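Local coordinates for oxalate oxidase 1 (Hordeum vulgare, PDB 1FI2), which oxidises oxalate with molecular oxygen to carbon dioxide and hydrogen peroxide at a manganese centre, and also has superoxide dismutase activity, at residues L42-T48 against M74-A80; N52-V56 against G83-P87; T94-M100 against A125-I131. All blocks are in the same frame, centred on the assembly; numbering follows the deposited sequence.

Contact 1 (L42-T48 against M74-A80)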
ATOM      1  N   LEU A  42      -2.374  12.755  27.212  1.00  7.68           N
ATOM      2  CA  LEU A  42      -1.922  11.572  27.934  1.00  8.27           C
ATOM      3  C   LEU A  42      -1.077  11.901  29.154  1.00  9.25           C
ATOM      4  O   LEU A  42      -0.457  11.008  29.743  1.00  8.28           O
ATOM      5  CB  LEU A  42      -1.135  10.645  26.994  1.00  8.32           C
ATOM      6  CG  LEU A  42      -1.841  10.235  25.701  1.00  8.37           C
ATOM      7  CD1 LEU A  42      -0.979   9.269  24.896  1.00  8.58           C
ATOM      8  CD2 LEU A  42      -3.204   9.613  25.972  1.00  8.56           C
ATOM      9  N   THR A  43      -1.042  13.164  29.575  1.00 10.52           N
ATOM     10  CA  THR A  43      -0.261  13.567  30.730  1.00 12.36           C
ATOM     11  C   THR A  43      -0.776  12.994  32.047  1.00 13.15           C
ATOM     12  O   THR A  43       0.047  12.770  32.941  1.00 14.19           O
ATOM     13  CB  THR A  43      -0.175  15.097  30.908  1.00 12.71           C
ATOM     14  OG1 THR A  43      -1.492  15.665  30.967  1.00 13.79           O
ATOM     15  CG2 THR A  43       0.606  15.754  29.786  1.00 13.00           C
ATOM     16  N   LYS A  44      -2.081  12.821  32.208  1.00 13.78           N
ATOM     17  CA  LYS A  44      -2.631  12.348  33.472  1.00 14.86           C
ATOM     18  C   LYS A  44      -3.201  10.937  33.403  1.00 14.22           C
ATOM     19  O   LYS A  44      -3.630  10.441  32.363  1.00 14.14           O
ATOM     20  CB  LYS A  44      -3.715  13.309  33.976  1.00 16.38           C
ATOM     21  CG  LYS A  44      -3.239  14.737  34.173  1.00 18.20           C
ATOM     22  CD  LYS A  44      -4.320  15.637  34.751  1.00 19.71           C
ATOM     23  CE  LYS A  44      -3.799  17.058  34.920  1.00 20.53           C
ATOM     24  NZ  LYS A  44      -4.794  17.944  35.584  1.00 21.36           N
ATOM     25  N   ALA A  45      -3.206  10.279  34.560  1.00 13.82           N
ATOM     26  CA  ALA A  45      -3.715   8.917  34.673  1.00 13.17           C
ATOM     27  C   ALA A  45      -5.234   8.883  34.563  1.00 12.87           C
ATOM     28  O   ALA A  45      -5.929   9.783  35.039  1.00 12.96           O
ATOM     29  CB  ALA A  45      -3.267   8.296  35.989  1.00 13.26           C
ATOM     30  N   GLY A  46      -5.748   7.834  33.932  1.00 12.26           N
ATOM     31  CA  GLY A  46      -7.192   7.669  33.774  1.00 12.37           C
ATOM     32  C   GLY A  46      -7.773   7.059  35.051  1.00 12.50           C
ATOM     33  O   GLY A  46      -7.032   6.571  35.903  1.00 12.35           O
ATOM     34  N   ASN A  47      -9.092   7.079  35.164  1.00 12.99           N
ATOM     35  CA  ASN A  47      -9.789   6.541  36.330  1.00 13.46           C
ATOM     36  C   ASN A  47      -9.920   5.026  36.219  1.00 13.01           C
ATOM     37  O   ASN A  47     -10.677   4.522  35.387  1.00 13.16           O
ATOM     38  CB  ASN A  47     -11.169   7.185  36.441  1.00 14.44           C
ATOM     39  CG  ASN A  47     -11.884   6.980  37.754  1.00 15.31           C
ATOM     40  OD1 ASN A  47     -12.744   7.792  38.123  1.00 16.51           O
ATOM     41  ND2 ASN A  47     -11.572   5.923  38.488  1.00 15.25           N
ATOM     42  N   THR A  48      -9.206   4.295  37.071  1.00 12.81           N
ATOM     43  CA  THR A  48      -9.233   2.841  37.038  1.00 12.52           C
ATOM     44  C   THR A  48     -10.357   2.191  37.822  1.00 13.03           C
ATOM     45  O   THR A  48     -10.388   0.953  37.874  1.00 13.13           O
ATOM     46  CB  THR A  48      -7.896   2.250  37.540  1.00 12.14           C
ATOM     47  OG1 THR A  48      -7.725   2.593  38.919  1.00 12.09           O
ATOM     48  CG2 THR A  48      -6.739   2.807  36.727  1.00 11.80           C
ATOM     49  N   MET A  74      -1.726   6.998  19.237  1.00  3.84           N
ATOM     50  CA  MET A  74      -1.285   6.434  20.503  1.00  4.19           C
ATOM     51  C   MET A  74      -2.453   6.252  21.472  1.00  4.90           C
ATOM     52  O   MET A  74      -3.584   6.656  21.227  1.00  4.68           O
ATOM     53  CB  MET A  74      -0.302   7.361  21.228  1.00  4.77           C
ATOM     54  CG  MET A  74       1.061   7.556  20.606  1.00  5.85           C
ATOM     55  SD  MET A  74       1.963   8.911  21.379  1.00  6.61           S
ATOM     56  CE  MET A  74       2.791   8.069  22.706  1.00  7.31           C
ATOM     57  N   ASN A  75      -2.136   5.667  22.625  1.00  5.49           N
ATOM     58  CA  ASN A  75      -3.067   5.667  23.750  1.00  5.90           C
ATOM     59  C   ASN A  75      -2.304   5.332  25.030  1.00  5.48           C
ATOM     60  O   ASN A  75      -1.189   4.822  24.973  1.00  5.68           O
ATOM     61  CB  ASN A  75      -4.265   4.777  23.542  1.00  7.49           C
ATOM     62  CG  ASN A  75      -4.188   3.290  23.675  1.00  8.83           C
ATOM     63  OD1 ASN A  75      -4.981   2.584  23.023  1.00 10.55           O
ATOM     64  ND2 ASN A  75      -3.299   2.737  24.490  1.00  9.14           N
ATOM     65  N   ARG A  76      -2.918   5.659  26.156  1.00  5.12           N
ATOM     66  CA  ARG A  76      -2.358   5.349  27.468  1.00  5.03           C
ATOM     67  C   ARG A  76      -3.325   4.428  28.201  1.00  4.78           C
ATOM     68  O   ARG A  76      -4.540   4.529  27.997  1.00  4.60           O
ATOM     69  CB  ARG A  76      -2.136   6.639  28.257  1.00  5.84           C
ATOM     70  CG  ARG A  76      -1.871   6.434  29.739  1.00  6.12           C
ATOM     71  CD  ARG A  76      -1.657   7.765  30.458  1.00  7.11           C
ATOM     72  NE  ARG A  76      -1.438   7.533  31.881  1.00  8.05           N
ATOM     73  CZ  ARG A  76      -0.633   8.214  32.684  1.00  8.60           C
ATOM     74  NH1 ARG A  76       0.092   9.226  32.232  1.00  9.26           N
ATOM     75  NH2 ARG A  76      -0.545   7.866  33.963  1.00  9.14           N
ATOM     76  N   VAL A  77      -2.818   3.415  28.903  1.00  3.99           N
ATOM     77  CA  VAL A  77      -3.692   2.541  29.685  1.00  4.52           C
ATOM     78  C   VAL A  77      -3.172   2.477  31.123  1.00  4.48           C
ATOM     79  O   VAL A  77      -1.993   2.209  31.352  1.00  4.11           O
ATOM     80  CB  VAL A  77      -3.838   1.114  29.135  1.00  4.04           C
ATOM     81  CG1 VAL A  77      -4.920   0.354  29.894  1.00  4.58           C
ATOM     82  CG2 VAL A  77      -4.172   1.088  27.647  1.00  4.21           C
ATOM     83  N   ASP A  78      -4.051   2.774  32.076  1.00  4.94           N
ATOM     84  CA  ASP A  78      -3.719   2.728  33.498  1.00  5.45           C
ATOM     85  C   ASP A  78      -4.433   1.545  34.143  1.00  5.44           C
ATOM     86  O   ASP A  78      -5.543   1.197  33.743  1.00  5.73           O
ATOM     87  CB  ASP A  78      -4.115   4.021  34.210  1.00  5.80           C
ATOM     88  CG  ASP A  78      -3.280   5.205  33.758  1.00  6.21           C
ATOM     89  OD1 ASP A  78      -2.147   5.352  34.261  1.00  7.07           O
ATOM     90  OD2 ASP A  78      -3.754   5.972  32.901  1.00  6.59           O
ATOM     91  N   PHE A  79      -3.769   0.871  35.084  1.00  5.43           N
ATOM     92  CA  PHE A  79      -4.308  -0.331  35.691  1.00  6.04           C
ATOM     93  C   PHE A  79      -4.262  -0.356  37.219  1.00  6.64           C
ATOM     94  O   PHE A  79      -3.182  -0.256  37.802  1.00  7.27           O
ATOM     95  CB  PHE A  79      -3.507  -1.558  35.240  1.00  5.39           C
ATOM     96  CG  PHE A  79      -3.320  -1.866  33.793  1.00  4.88           C
ATOM     97  CD1 PHE A  79      -4.065  -2.865  33.176  1.00  4.67           C
ATOM     98  CD2 PHE A  79      -2.384  -1.181  33.033  1.00  4.83           C
ATOM     99  CE1 PHE A  79      -3.882  -3.154  31.838  1.00  4.52           C
ATOM    100  CE2 PHE A  79      -2.203  -1.459  31.694  1.00  5.15           C
ATOM    101  CZ  PHE A  79      -2.955  -2.453  31.096  1.00  5.00           C
ATOM    102  N   ALA A  80      -5.404  -0.626  37.845  1.00  7.25           N
ATOM    103  CA  ALA A  80      -5.424  -0.834  39.299  1.00  7.99           C
ATOM    104  C   ALA A  80      -4.814  -2.213  39.541  1.00  7.99           C
ATOM    105  O   ALA A  80      -4.751  -3.011  38.604  1.00  8.01           O
ATOM    106  CB  ALA A  80      -6.857  -0.804  39.806  1.00  7.92           C
TER
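The guanidinium of Arg76 lies against the loop 42-48 with one face: over it sit Lys44 O and the backbone of Ala45, with Ala45 CA 3.4 Å from Arg76 NH2, while the carboxylate of Asp78 meets the group at the edge. Leu42 O sits at another part of the edge, tilted somewhat out of the plane, and takes a moderately bent hydrogen bond from Arg76 NH1 (3.1 Å).

The carboxylate at the edge is held in a side-on salt bridge within one strand. Arg76 NE reaches Asp78 OD2 at 3.0 Å, and Arg76 NH2 binds the syn lone pair of Asp78 OD1, which lies almost in the guanidinium plane. Asp78 OD2 also accepts from the loop: Gly46 N approaches it from above the carboxylate plane at 2.9 Å, in a nearly straight bond (172°). Two donors thus grip one oxygen, and the carboxylate ties the loop backbone to the strand while it holds the arginine's rotation.

Arg76 gets there with CG anti to its own N (chi1 166°) and a chain fully extended to NE, which carries the charged head from the sheet to the loop carbonyls. Leu42 runs past it the opposite way, its CD2 3.9 Å from Arg76 CB, and its other methyl rests near Met74 CB. At the far end Thr48 CG2 packs 3.6 Å from Asp78 O, and Thr48 OG1 lies beside the methyl of Ala80.

In this cupin jellyroll the loop, between strands 38-39 and 54-59, lies over the sheet face carrying Met74, Arg76 and Asp78; oxalate-binding Asn75 points away from it. Strand 73-79 runs between 54-59 and 147-153, whose Tyr148 adds a cation-pi contact to Arg76, and Leu42 also packs on Met98 of the second subunit.

Contact 2 (N52-V56 against G83-P87)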
ATOM      1  N   ASN A  52     -13.438  -3.549  34.513  1.00  8.80           N
ATOM      2  CA  ASN A  52     -12.185  -4.150  34.097  1.00  7.95           C
ATOM      3  C   ASN A  52     -11.022  -3.786  35.010  1.00  7.52           C
ATOM      4  O   ASN A  52     -10.086  -4.603  35.066  1.00  7.15           O
ATOM      5  CB  ASN A  52     -11.770  -3.758  32.677  1.00  7.87           C
ATOM      6  CG  ASN A  52     -12.652  -4.303  31.583  1.00  8.01           C
ATOM      7  OD1 ASN A  52     -13.267  -5.360  31.706  1.00  7.98           O
ATOM      8  ND2 ASN A  52     -12.706  -3.568  30.476  1.00  8.10           N
ATOM      9  N   GLY A  53     -11.039  -2.681  35.732  1.00  6.89           N
ATOM     10  CA  GLY A  53      -9.921  -2.348  36.610  1.00  6.77           C
ATOM     11  C   GLY A  53      -8.798  -1.670  35.833  1.00  6.38           C
ATOM     12  O   GLY A  53      -7.654  -1.603  36.279  1.00  6.36           O
ATOM     13  N   SER A  54      -9.127  -1.164  34.650  1.00  6.11           N
ATOM     14  CA  SER A  54      -8.186  -0.447  33.806  1.00  6.03           C
ATOM     15  C   SER A  54      -8.924   0.696  33.113  1.00  6.27           C
ATOM     16  O   SER A  54     -10.152   0.662  33.023  1.00  7.07           O
ATOM     17  CB  SER A  54      -7.531  -1.355  32.766  1.00  6.15           C
ATOM     18  OG  SER A  54      -8.486  -1.791  31.811  1.00  6.22           O
ATOM     19  N   ALA A  55      -8.178   1.689  32.658  1.00  6.26           N
ATOM     20  CA  ALA A  55      -8.766   2.814  31.941  1.00  6.48           C
ATOM     21  C   ALA A  55      -7.916   3.140  30.714  1.00  6.65           C
ATOM     22  O   ALA A  55      -6.695   3.259  30.823  1.00  6.94           O
ATOM     23  CB  ALA A  55      -8.873   4.033  32.838  1.00  7.19           C
ATOM     24  N   VAL A  56      -8.575   3.268  29.574  1.00  6.89           N
ATOM     25  CA  VAL A  56      -7.900   3.601  28.329  1.00  7.41           C
ATOM     26  C   VAL A  56      -8.139   5.075  27.999  1.00  7.63           C
ATOM     27  O   VAL A  56      -9.290   5.505  27.906  1.00  8.27           O
ATOM     28  CB  VAL A  56      -8.394   2.756  27.141  1.00  7.54           C
ATOM     29  CG1 VAL A  56      -7.626   3.109  25.871  1.00  7.91           C
ATOM     30  CG2 VAL A  56      -8.284   1.264  27.420  1.00  8.10           C
ATOM     31  N   GLY A  83      -6.078  -5.446  37.834  1.00  6.09           N
ATOM     32  CA  GLY A  83      -6.938  -5.015  36.743  1.00  5.69           C
ATOM     33  C   GLY A  83      -6.435  -5.580  35.416  1.00  6.05           C
ATOM     34  O   GLY A  83      -5.271  -5.968  35.305  1.00  6.04           O
ATOM     35  N   THR A  84      -7.320  -5.577  34.427  1.00  5.72           N
ATOM     36  CA  THR A  84      -6.967  -6.103  33.115  1.00  5.62           C
ATOM     37  C   THR A  84      -7.441  -5.216  31.976  1.00  5.61           C
ATOM     38  O   THR A  84      -8.447  -4.518  32.098  1.00  5.77           O
ATOM     39  CB  THR A  84      -7.579  -7.517  32.969  1.00  6.07           C
ATOM     40  OG1 THR A  84      -7.180  -8.114  31.730  1.00  5.98           O
ATOM     41  CG2 THR A  84      -9.100  -7.487  33.023  1.00  6.30           C
ATOM     42  N   ASN A  85      -6.652  -5.135  30.917  1.00  5.13           N
ATOM     43  CA  ASN A  85      -7.121  -4.692  29.591  1.00  5.62           C
ATOM     44  C   ASN A  85      -7.446  -6.070  29.005  1.00  5.37           C
ATOM     45  O   ASN A  85      -6.525  -6.866  28.811  1.00  6.00           O
ATOM     46  CB  ASN A  85      -6.047  -3.928  28.850  1.00  5.47           C
ATOM     47  CG  ASN A  85      -6.535  -3.095  27.683  1.00  5.96           C
ATOM     48  OD1 ASN A  85      -7.736  -2.890  27.503  1.00  6.91           O
ATOM     49  ND2 ASN A  85      -5.600  -2.601  26.879  1.00  6.06           N
ATOM     50  N   PRO A  86      -8.723  -6.427  28.945  1.00  4.86           N
ATOM     51  CA  PRO A  86      -9.163  -7.759  28.571  1.00  4.76           C
ATOM     52  C   PRO A  86      -8.764  -8.200  27.186  1.00  4.77           C
ATOM     53  O   PRO A  86      -8.382  -7.380  26.365  1.00  4.85           O
ATOM     54  CB  PRO A  86     -10.682  -7.693  28.722  1.00  5.17           C
ATOM     55  CG  PRO A  86     -11.033  -6.252  28.603  1.00  4.99           C
ATOM     56  CD  PRO A  86      -9.863  -5.507  29.194  1.00  4.87           C
ATOM     57  N   PRO A  87      -8.796  -9.492  26.895  1.00  3.78           N
ATOM     58  CA  PRO A  87      -8.487 -10.001  25.564  1.00  4.20           C
ATOM     59  C   PRO A  87      -9.142  -9.160  24.487  1.00  4.10           C
ATOM     60  O   PRO A  87     -10.367  -9.160  24.415  1.00  4.97           O
ATOM     61  CB  PRO A  87      -9.070 -11.411  25.599  1.00  3.78           C
ATOM     62  CG  PRO A  87      -8.889 -11.821  27.026  1.00  3.90           C
ATOM     63  CD  PRO A  87      -9.235 -10.572  27.814  1.00  3.92           C
TER
HETATM   64  O   HOH W   1      -9.675  -1.756  29.275  1.00 13.30           O
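Ser54 turns its OG in between its backbone N and carbonyl carbon (chi1 68°), which brings the hydroxyl to Thr84 O; Asn85 sends CG anti to its N (chi1 -163°), and its OD1 can then share a water with that serine. Ser54 OG donates to Thr84 O at 2.7 Å from above the carbonyl plane, and the water, itself donating, bridges Ser54 OG to Asn85 OD1.

The N of the same threonine gives Asn52 O an almost straight bond of 3.0 Å. The CA atoms come closest at Gly53 and Gly83, where Gly83 CA makes a CA-H...O contact to Gly53 O (3.5 Å); a CB on either residue would clash here.

The Asn52 side chain crosses that of Pro86 at about a right angle, ND2 3.7 Å from Pro86 CD, while its OD1 bonds Arg184 of the third subunit. Replacing Asn52 by an alanine is likely to leave that arginine without this amide oxygen and one side of the proline ring less covered.

The two strands, at 61° to each other, belong to the opposed sheets of the cupin jellyroll, and the contact joins these sheets beside the oxalate-binding Asn85, whose ND2 is held by Gln139 OE1.

Contact 3 (T94-M100 against A125-I131). With MN (manganese (II) ion), chain B.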
ATOM      1  N   THR A  94      -0.973  -2.759  13.874  1.00  3.81           N
ATOM      2  CA  THR A  94       0.002  -3.346  14.780  1.00  3.69           C
ATOM      3  C   THR A  94       0.181  -2.374  15.947  1.00  3.46           C
ATOM      4  O   THR A  94       0.127  -1.161  15.747  1.00  3.51           O
ATOM      5  CB  THR A  94       1.368  -3.546  14.095  1.00  3.50           C
ATOM      6  OG1 THR A  94       1.271  -4.511  13.036  1.00  3.90           O
ATOM      7  CG2 THR A  94       2.434  -4.020  15.079  1.00  3.14           C
ATOM      8  N   GLU A  95       0.385  -2.892  17.146  1.00  3.67           N
ATOM      9  CA  GLU A  95       0.604  -2.068  18.331  1.00  3.80           C
ATOM     10  C   GLU A  95       2.019  -2.289  18.862  1.00  3.73           C
ATOM     11  O   GLU A  95       2.533  -3.408  18.865  1.00  3.97           O
ATOM     12  CB  GLU A  95      -0.430  -2.398  19.405  1.00  4.20           C
ATOM     13  CG  GLU A  95      -0.225  -1.784  20.776  1.00  3.51           C
ATOM     14  CD  GLU A  95      -1.180  -2.329  21.819  1.00  3.27           C
ATOM     15  OE1 GLU A  95      -2.127  -3.047  21.439  1.00  3.63           O
ATOM     16  OE2 GLU A  95      -1.002  -2.069  23.025  1.00  3.23           O
ATOM     17  N   ILE A  96       2.641  -1.201  19.296  1.00  3.49           N
ATOM     18  CA  ILE A  96       3.993  -1.256  19.867  1.00  3.32           C
ATOM     19  C   ILE A  96       3.981  -0.424  21.142  1.00  3.73           C
ATOM     20  O   ILE A  96       3.601   0.749  21.113  1.00  3.31           O
ATOM     21  CB  ILE A  96       5.041  -0.851  18.829  1.00  3.16           C
ATOM     22  CG1 ILE A  96       6.462  -1.111  19.341  1.00  3.65           C
ATOM     23  CG2 ILE A  96       4.886   0.596  18.379  1.00  3.53           C
ATOM     24  CD1 ILE A  96       7.514  -1.063  18.248  1.00  4.19           C
ATOM     25  N   GLY A  97       4.284  -1.043  22.291  1.00  4.00           N
ATOM     26  CA  GLY A  97       4.151  -0.302  23.539  1.00  4.30           C
ATOM     27  C   GLY A  97       5.296  -0.418  24.522  1.00  4.44           C
ATOM     28  O   GLY A  97       6.193  -1.247  24.390  1.00  4.15           O
ATOM     29  N   MET A  98       5.256   0.459  25.526  1.00  4.31           N
ATOM     30  CA  MET A  98       6.263   0.476  26.577  1.00  5.05           C
ATOM     31  C   MET A  98       5.568   0.579  27.935  1.00  4.89           C
ATOM     32  O   MET A  98       4.670   1.406  28.089  1.00  3.80           O
ATOM     33  CB  MET A  98       7.270   1.622  26.416  1.00  6.47           C
ATOM     34  CG  MET A  98       8.331   1.590  27.512  1.00  8.07           C
ATOM     35  SD  MET A  98       9.485   2.971  27.461  1.00 11.10           S
ATOM     36  CE  MET A  98      10.646   2.394  26.230  1.00 11.19           C
ATOM     37  N   VAL A  99       5.997  -0.238  28.891  1.00  4.78           N
ATOM     38  CA  VAL A  99       5.449  -0.120  30.248  1.00  5.76           C
ATOM     39  C   VAL A  99       6.184   1.019  30.948  1.00  6.43           C
ATOM     40  O   VAL A  99       7.415   1.059  30.916  1.00  6.30           O
ATOM     41  CB  VAL A  99       5.581  -1.437  31.021  1.00  5.74           C
ATOM     42  CG1 VAL A  99       5.284  -1.272  32.508  1.00  5.78           C
ATOM     43  CG2 VAL A  99       4.637  -2.474  30.423  1.00  5.95           C
ATOM     44  N   MET A 100       5.437   1.940  31.543  1.00  7.34           N
ATOM     45  CA  MET A 100       6.060   3.075  32.213  1.00  8.87           C
ATOM     46  C   MET A 100       6.250   2.855  33.705  1.00  8.66           C
ATOM     47  O   MET A 100       7.234   3.324  34.279  1.00  8.66           O
ATOM     48  CB  MET A 100       5.253   4.343  31.947  1.00 10.36           C
ATOM     49  CG  MET A 100       5.264   4.822  30.508  1.00 12.13           C
ATOM     50  SD  MET A 100       6.885   4.963  29.758  1.00 13.90           S
ATOM     51  CE  MET A 100       7.931   5.486  31.116  1.00 14.25           C
ATOM     52  N   ALA A 125       8.949  -1.587  33.937  1.00  5.46           N
ATOM     53  CA  ALA A 125       9.308  -0.242  33.507  1.00  5.19           C
ATOM     54  C   ALA A 125      10.428  -0.185  32.481  1.00  5.33           C
ATOM     55  O   ALA A 125      11.520  -0.715  32.668  1.00  6.15           O
ATOM     56  CB  ALA A 125       9.692   0.610  34.717  1.00  5.55           C
ATOM     57  N   GLY A 126      10.159   0.472  31.351  1.00  5.12           N
ATOM     58  CA  GLY A 126      11.107   0.630  30.270  1.00  4.75           C
ATOM     59  C   GLY A 126      11.156  -0.519  29.274  1.00  4.35           C
ATOM     60  O   GLY A 126      11.840  -0.411  28.251  1.00  4.40           O
ATOM     61  N   GLU A 127      10.466  -1.613  29.559  1.00  4.35           N
ATOM     62  CA  GLU A 127      10.457  -2.773  28.671  1.00  4.46           C
ATOM     63  C   GLU A 127       9.331  -2.643  27.656  1.00  4.09           C
ATOM     64  O   GLU A 127       8.299  -2.032  27.946  1.00  4.04           O
ATOM     65  CB  GLU A 127      10.359  -4.053  29.497  1.00  5.23           C
ATOM     66  CG  GLU A 127      11.460  -4.158  30.554  1.00  6.72           C
ATOM     67  CD  GLU A 127      11.521  -5.546  31.162  1.00  7.58           C
ATOM     68  OE1 GLU A 127      10.472  -6.073  31.579  1.00  7.70           O
ATOM     69  OE2 GLU A 127      12.626  -6.130  31.216  1.00  9.26           O
ATOM     70  N   THR A 128       9.534  -3.189  26.462  1.00  3.71           N
ATOM     71  CA  THR A 128       8.565  -3.044  25.378  1.00  3.83           C
ATOM     72  C   THR A 128       8.002  -4.353  24.849  1.00  3.67           C
ATOM     73  O   THR A 128       8.537  -5.436  25.074  1.00  3.67           O
ATOM     74  CB  THR A 128       9.226  -2.298  24.192  1.00  3.80           C
ATOM     75  OG1 THR A 128      10.429  -2.994  23.839  1.00  4.05           O
ATOM     76  CG2 THR A 128       9.571  -0.859  24.539  1.00  4.45           C
ATOM     77  N   PHE A 129       6.899  -4.227  24.109  1.00  3.70           N
ATOM     78  CA  PHE A 129       6.204  -5.353  23.510  1.00  3.65           C
ATOM     79  C   PHE A 129       5.610  -4.971  22.154  1.00  3.99           C
ATOM     80  O   PHE A 129       5.385  -3.795  21.872  1.00  3.66           O
ATOM     81  CB  PHE A 129       5.081  -5.856  24.421  1.00  4.29           C
ATOM     82  CG  PHE A 129       4.013  -4.861  24.773  1.00  3.92           C
ATOM     83  CD1 PHE A 129       2.920  -4.654  23.950  1.00  4.05           C
ATOM     84  CD2 PHE A 129       4.093  -4.134  25.951  1.00  4.18           C
ATOM     85  CE1 PHE A 129       1.940  -3.742  24.285  1.00  4.25           C
ATOM     86  CE2 PHE A 129       3.117  -3.218  26.298  1.00  4.19           C
ATOM     87  CZ  PHE A 129       2.039  -3.021  25.457  1.00  4.17           C
ATOM     88  N   VAL A 130       5.333  -5.981  21.333  1.00  4.11           N
ATOM     89  CA  VAL A 130       4.738  -5.710  20.019  1.00  5.44           C
ATOM     90  C   VAL A 130       3.614  -6.698  19.745  1.00  4.78           C
ATOM     91  O   VAL A 130       3.713  -7.896  20.014  1.00  5.59           O
ATOM     92  CB  VAL A 130       5.806  -5.667  18.921  1.00  7.15           C
ATOM     93  CG1 VAL A 130       6.427  -7.025  18.664  1.00  8.23           C
ATOM     94  CG2 VAL A 130       5.234  -5.084  17.631  1.00  8.04           C
ATOM     95  N   ILE A 131       2.484  -6.179  19.264  1.00  4.14           N
ATOM     96  CA  ILE A 131       1.313  -6.994  18.969  1.00  3.89           C
ATOM     97  C   ILE A 131       0.995  -6.936  17.476  1.00  3.51           C
ATOM     98  O   ILE A 131       0.493  -5.917  17.000  1.00  3.04           O
ATOM     99  CB  ILE A 131       0.039  -6.452  19.658  1.00  4.12           C
ATOM    100  CG1 ILE A 131       0.245  -6.017  21.103  1.00  4.62           C
ATOM    101  CG2 ILE A 131      -1.085  -7.475  19.530  1.00  3.35           C
ATOM    102  CD1 ILE A 131       0.444  -7.106  22.121  1.00  4.83           C
TER
HETATM  103 MN    MN B 202      -4.056  -3.478  22.368  1.00  4.51          MN
HETATM  104  O   HOH W   2      -2.798  -3.670  24.202  1.00  2.39           O
HETATM  105  O   HOH W   3      -4.873  -1.324  23.159  1.00  5.72           O
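Glu95, flanked by Ile131 and Phe129 of the neighbouring strand, binds the manganese ion through OE1 at 2.2 Å, and its other oxygen, OE2, accepts a hydrogen bond from a water that is also a manganese ligand. His88, His90 and His137 supply the three remaining protein ligands, and a second water completes the shell.

Ile131 lies alongside Glu95 and points the same way, its CG1 3.8 Å from Glu95 OE1. Phe129 turns its edge to the carboxylate, CE1 3.6 Å from Glu95 OE2, with the two planes 70° apart. That ring reaches over the neighbouring strand because CG sits between the backbone N and carbonyl carbon (chi1 59°), which lays its face over Gly97: Gly97 CA stands 4.1 Å from the centroid of the Phe129 ring in a CH-pi contact. A side chain at Gly97 would collide with the ring.

Behind these groups, the antiparallel ladder fixes the register. Glu95 and Ile131 form a hydrogen-bonded pair in both directions, Ile131 N to Glu95 O at 2.8 Å, and Gly97 pairs likewise with Phe129. On the reverse face, Met98 CE packs on Thr128 CG2.

Thr128 and Phe129 also join a strand of the second subunit, continuing the sheet across the interface. A glutamate and three histidines around manganese inside a beta-barrel make the characteristic cupin metal site of germin.

How the contacts relate
Contacts 1 and 2 interlock along the chain, their segments alternating, whereas contact 3 follows after both have closed. The centres of contacts 1 and 2 are 10 Å apart and the two touch directly: strands 54-59 and 73-79 are sheet neighbours, with probable hydrogen bonds Ala55 N to Asp78 O and Ala80 N to Gly53 O. Contact 3 lies about 14 Å from contact 1 and 16 Å from contact 2, centre to centre, on the far side of that sheet within the chain, where a strand of the second subunit continues it. Contact 2 reaches over to the opposing sheet through strand 84-89. Together they bring oxalate-binding Asn75, Asn85 and Glu95 around one barrel interior, and contacts 1 and 3 both meet the second subunit of the hexamer.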